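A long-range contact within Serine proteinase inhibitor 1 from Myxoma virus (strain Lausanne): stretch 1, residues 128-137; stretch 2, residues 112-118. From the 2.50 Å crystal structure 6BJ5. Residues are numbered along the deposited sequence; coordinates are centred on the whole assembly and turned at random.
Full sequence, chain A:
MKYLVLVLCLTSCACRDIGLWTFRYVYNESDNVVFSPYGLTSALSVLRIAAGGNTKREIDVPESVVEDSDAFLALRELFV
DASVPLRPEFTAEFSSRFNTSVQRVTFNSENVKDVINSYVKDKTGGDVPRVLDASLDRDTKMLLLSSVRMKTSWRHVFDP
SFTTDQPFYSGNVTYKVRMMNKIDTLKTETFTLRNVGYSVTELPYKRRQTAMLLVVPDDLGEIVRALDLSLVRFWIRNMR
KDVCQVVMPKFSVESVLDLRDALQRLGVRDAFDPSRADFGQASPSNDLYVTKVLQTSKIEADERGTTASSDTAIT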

# COMPACT_ATOMS: atom_id res chain seq x y z
N VAL A 128 -12.24 9.01 -8.30
CA VAL A 128 -12.33 8.32 -9.59
C VAL A 128 -10.99 7.71 -9.99
O VAL A 128 -10.09 8.41 -10.49
CB VAL A 128 -12.86 9.25 -10.69
CG1 VAL A 128 -12.65 8.64 -12.08
CG2 VAL A 128 -14.34 9.55 -10.46
N PRO A 129 -10.86 6.39 -9.76
CA PRO A 129 -9.65 5.67 -10.17
C PRO A 129 -9.86 4.85 -11.44
O PRO A 129 -9.96 3.62 -11.35
CB PRO A 129 -9.40 4.75 -8.98
CG PRO A 129 -10.82 4.36 -8.55
CD PRO A 129 -11.70 5.56 -8.87
N ARG A 130 -9.91 5.48 -12.61
CA ARG A 130 -10.29 4.73 -13.80
C ARG A 130 -9.18 3.82 -14.32
O ARG A 130 -9.42 3.06 -15.28
CB ARG A 130 -10.76 5.68 -14.91
CG ARG A 130 -11.89 5.05 -15.74
CD ARG A 130 -11.93 5.47 -17.20
NE ARG A 130 -13.20 5.06 -17.79
CZ ARG A 130 -13.31 4.22 -18.81
NH1 ARG A 130 -12.22 3.71 -19.37
NH2 ARG A 130 -14.51 3.89 -19.28
N VAL A 131 -8.00 3.84 -13.70
CA VAL A 131 -6.87 2.97 -14.05
C VAL A 131 -7.21 1.55 -13.59
O VAL A 131 -6.40 0.85 -12.97
CB VAL A 131 -5.56 3.52 -13.43
CG1 VAL A 131 -4.33 2.70 -13.83
CG2 VAL A 131 -5.35 4.98 -13.82
N LEU A 132 -8.44 1.11 -13.89
CA LEU A 132 -8.93 -0.21 -13.52
C LEU A 132 -9.45 -0.97 -14.74
O LEU A 132 -10.19 -1.94 -14.58
CB LEU A 132 -10.01 -0.10 -12.44
CG LEU A 132 -11.34 0.66 -12.68
CD1 LEU A 132 -12.40 -0.22 -13.30
CD2 LEU A 132 -11.91 1.23 -11.40
N ASP A 133 -9.11 -0.53 -15.95
CA ASP A 133 -9.43 -1.36 -17.11
C ASP A 133 -8.49 -2.54 -17.22
O ASP A 133 -8.82 -3.53 -17.88
CB ASP A 133 -9.38 -0.59 -18.42
CG ASP A 133 -10.08 -1.33 -19.55
OD1 ASP A 133 -11.30 -1.57 -19.47
OD2 ASP A 133 -9.40 -1.71 -20.52
N ALA A 134 -7.31 -2.43 -16.61
CA ALA A 134 -6.47 -3.59 -16.40
C ALA A 134 -7.23 -4.76 -15.77
O ALA A 134 -6.90 -5.92 -16.03
CB ALA A 134 -5.27 -3.21 -15.54
N SER A 135 -8.26 -4.48 -14.97
CA SER A 135 -8.86 -5.49 -14.10
C SER A 135 -10.27 -5.92 -14.48
O SER A 135 -10.73 -6.94 -13.95
CB SER A 135 -8.88 -4.94 -12.67
OG SER A 135 -8.96 -5.95 -11.69
N LEU A 136 -10.94 -5.26 -15.41
CA LEU A 136 -12.29 -5.66 -15.81
C LEU A 136 -12.26 -6.40 -17.13
O LEU A 136 -11.91 -5.83 -18.17
CB LEU A 136 -13.26 -4.49 -15.87
CG LEU A 136 -13.54 -4.03 -14.44
CD1 LEU A 136 -14.41 -2.78 -14.41
CD2 LEU A 136 -14.13 -5.16 -13.62
N ASP A 137 -12.49 -7.68 -17.05
CA ASP A 137 -12.70 -8.58 -18.17
C ASP A 137 -14.19 -8.49 -18.55
O ASP A 137 -14.93 -7.66 -18.02
CB ASP A 137 -12.15 -9.94 -17.73
CG ASP A 137 -12.67 -11.08 -18.52
OD1 ASP A 137 -12.16 -11.32 -19.63
OD2 ASP A 137 -13.57 -11.77 -18.01
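Stretch 2, residues 112-118: VKDVINS

How do the two backbones meet? Stretch 2 is helical from Val112 to Ser118 and runs on as helix beyond it, with Asn117 N bonded to Lys113 O at 2.8 Å and Ser118 N to Asp114 O at 2.7 Å. Stretch 1 forms no regular helix or strand, so the contact is an irregular segment laid against one side of a helix. The backbones come nearest at Val128 and Asn117, whose CA atoms are 5.1 Å apart. From there the partners shift back along the helix: Val128 and Pro129 meet Asn117, while Asp133 and Leu136 reach Lys113, one turn earlier. The two chains therefore run in broadly opposite senses.

Which helix residues carry the contact? Lys113 and Asn117, one turn apart, both point toward stretch 1 and are the most covered by it. Asn117 OD1 lies 3.4 Å from Val128 CG1 and 3.4 Å from Pro129 C. Its ND2 turns back to its own helix, donating to Lys113 O at 3.0 Å, and lies 3.1 Å from Arg130 CG.

Where do the charges pair? Arg130 NH2 makes a weak hydrogen bond to Asp114 OD1 at 3.5 Å, part of a salt bridge, with the acceptor near the guanidinium plane. Lys113 NZ lies over one guanidinium face, 3.2 Å from Arg130 NH1, a close approach of like charges. Asp133 OD1 supplies a salt bridge to Lys113 NZ at 3.2 Å, although crowding in the model makes both positions less certain.

What lies beside the polar groups? Leu132 and Leu136 point toward the helix and pack on the aliphatic part of Lys113: Leu132 CD1 is 3.8 Å from Lys113 CD, and Leu136 CD1 is 4.3 Å from the same atom. Leu136 CD1 also reaches Ile116 CD1 at 4.5 Å, an apolar contact.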

# COMPACT_ATOMS: atom_id res chain seq x y z
N VAL A 112 -20.28 0.20 -17.69
CA VAL A 112 -20.03 -0.40 -16.38
C VAL A 112 -18.90 0.35 -15.67
O VAL A 112 -19.03 0.76 -14.51
CB VAL A 112 -19.75 -1.92 -16.51
CG1 VAL A 112 -18.37 -2.23 -17.06
CG2 VAL A 112 -19.94 -2.61 -15.18
N LYS A 113 -17.81 0.61 -16.39
CA LYS A 113 -16.76 1.49 -15.90
C LYS A 113 -17.31 2.84 -15.48
O LYS A 113 -16.93 3.39 -14.43
CB LYS A 113 -15.72 1.68 -16.98
CG LYS A 113 -14.95 0.46 -17.26
CD LYS A 113 -13.61 0.69 -16.80
CE LYS A 113 -12.72 0.31 -17.80
NZ LYS A 113 -11.53 1.08 -17.70
N ASP A 114 -18.18 3.41 -16.31
CA ASP A 114 -18.75 4.71 -15.98
C ASP A 114 -19.58 4.63 -14.71
O ASP A 114 -19.42 5.47 -13.81
CB ASP A 114 -19.57 5.24 -17.16
CG ASP A 114 -18.74 5.40 -18.42
OD1 ASP A 114 -17.49 5.44 -18.31
OD2 ASP A 114 -19.33 5.48 -19.53
N VAL A 115 -20.42 3.60 -14.59
CA VAL A 115 -21.19 3.40 -13.37
C VAL A 115 -20.27 3.34 -12.16
O VAL A 115 -20.55 3.94 -11.12
CB VAL A 115 -22.06 2.13 -13.45
CG1 VAL A 115 -22.94 2.03 -12.22
CG2 VAL A 115 -22.90 2.11 -14.73
N ILE A 116 -19.16 2.62 -12.29
CA ILE A 116 -18.36 2.32 -11.11
C ILE A 116 -17.48 3.51 -10.73
O ILE A 116 -17.37 3.86 -9.55
CB ILE A 116 -17.55 1.03 -11.33
CG1 ILE A 116 -18.51 -0.17 -11.36
CG2 ILE A 116 -16.52 0.84 -10.21
CD1 ILE A 116 -17.91 -1.43 -11.93
N ASN A 117 -16.87 4.17 -11.71
CA ASN A 117 -16.16 5.41 -11.42
C ASN A 117 -17.12 6.49 -10.95
O ASN A 117 -16.85 7.18 -9.95
CB ASN A 117 -15.37 5.85 -12.65
CG ASN A 117 -14.10 5.04 -12.84
OD1 ASN A 117 -13.12 5.23 -12.12
ND2 ASN A 117 -14.13 4.09 -13.77
N SER A 118 -18.25 6.65 -11.63
CA SER A 118 -19.27 7.61 -11.18
C SER A 118 -19.79 7.27 -9.79
O SER A 118 -20.38 8.14 -9.14
CB SER A 118 -20.43 7.68 -12.17
OG SER A 118 -21.65 7.97 -11.52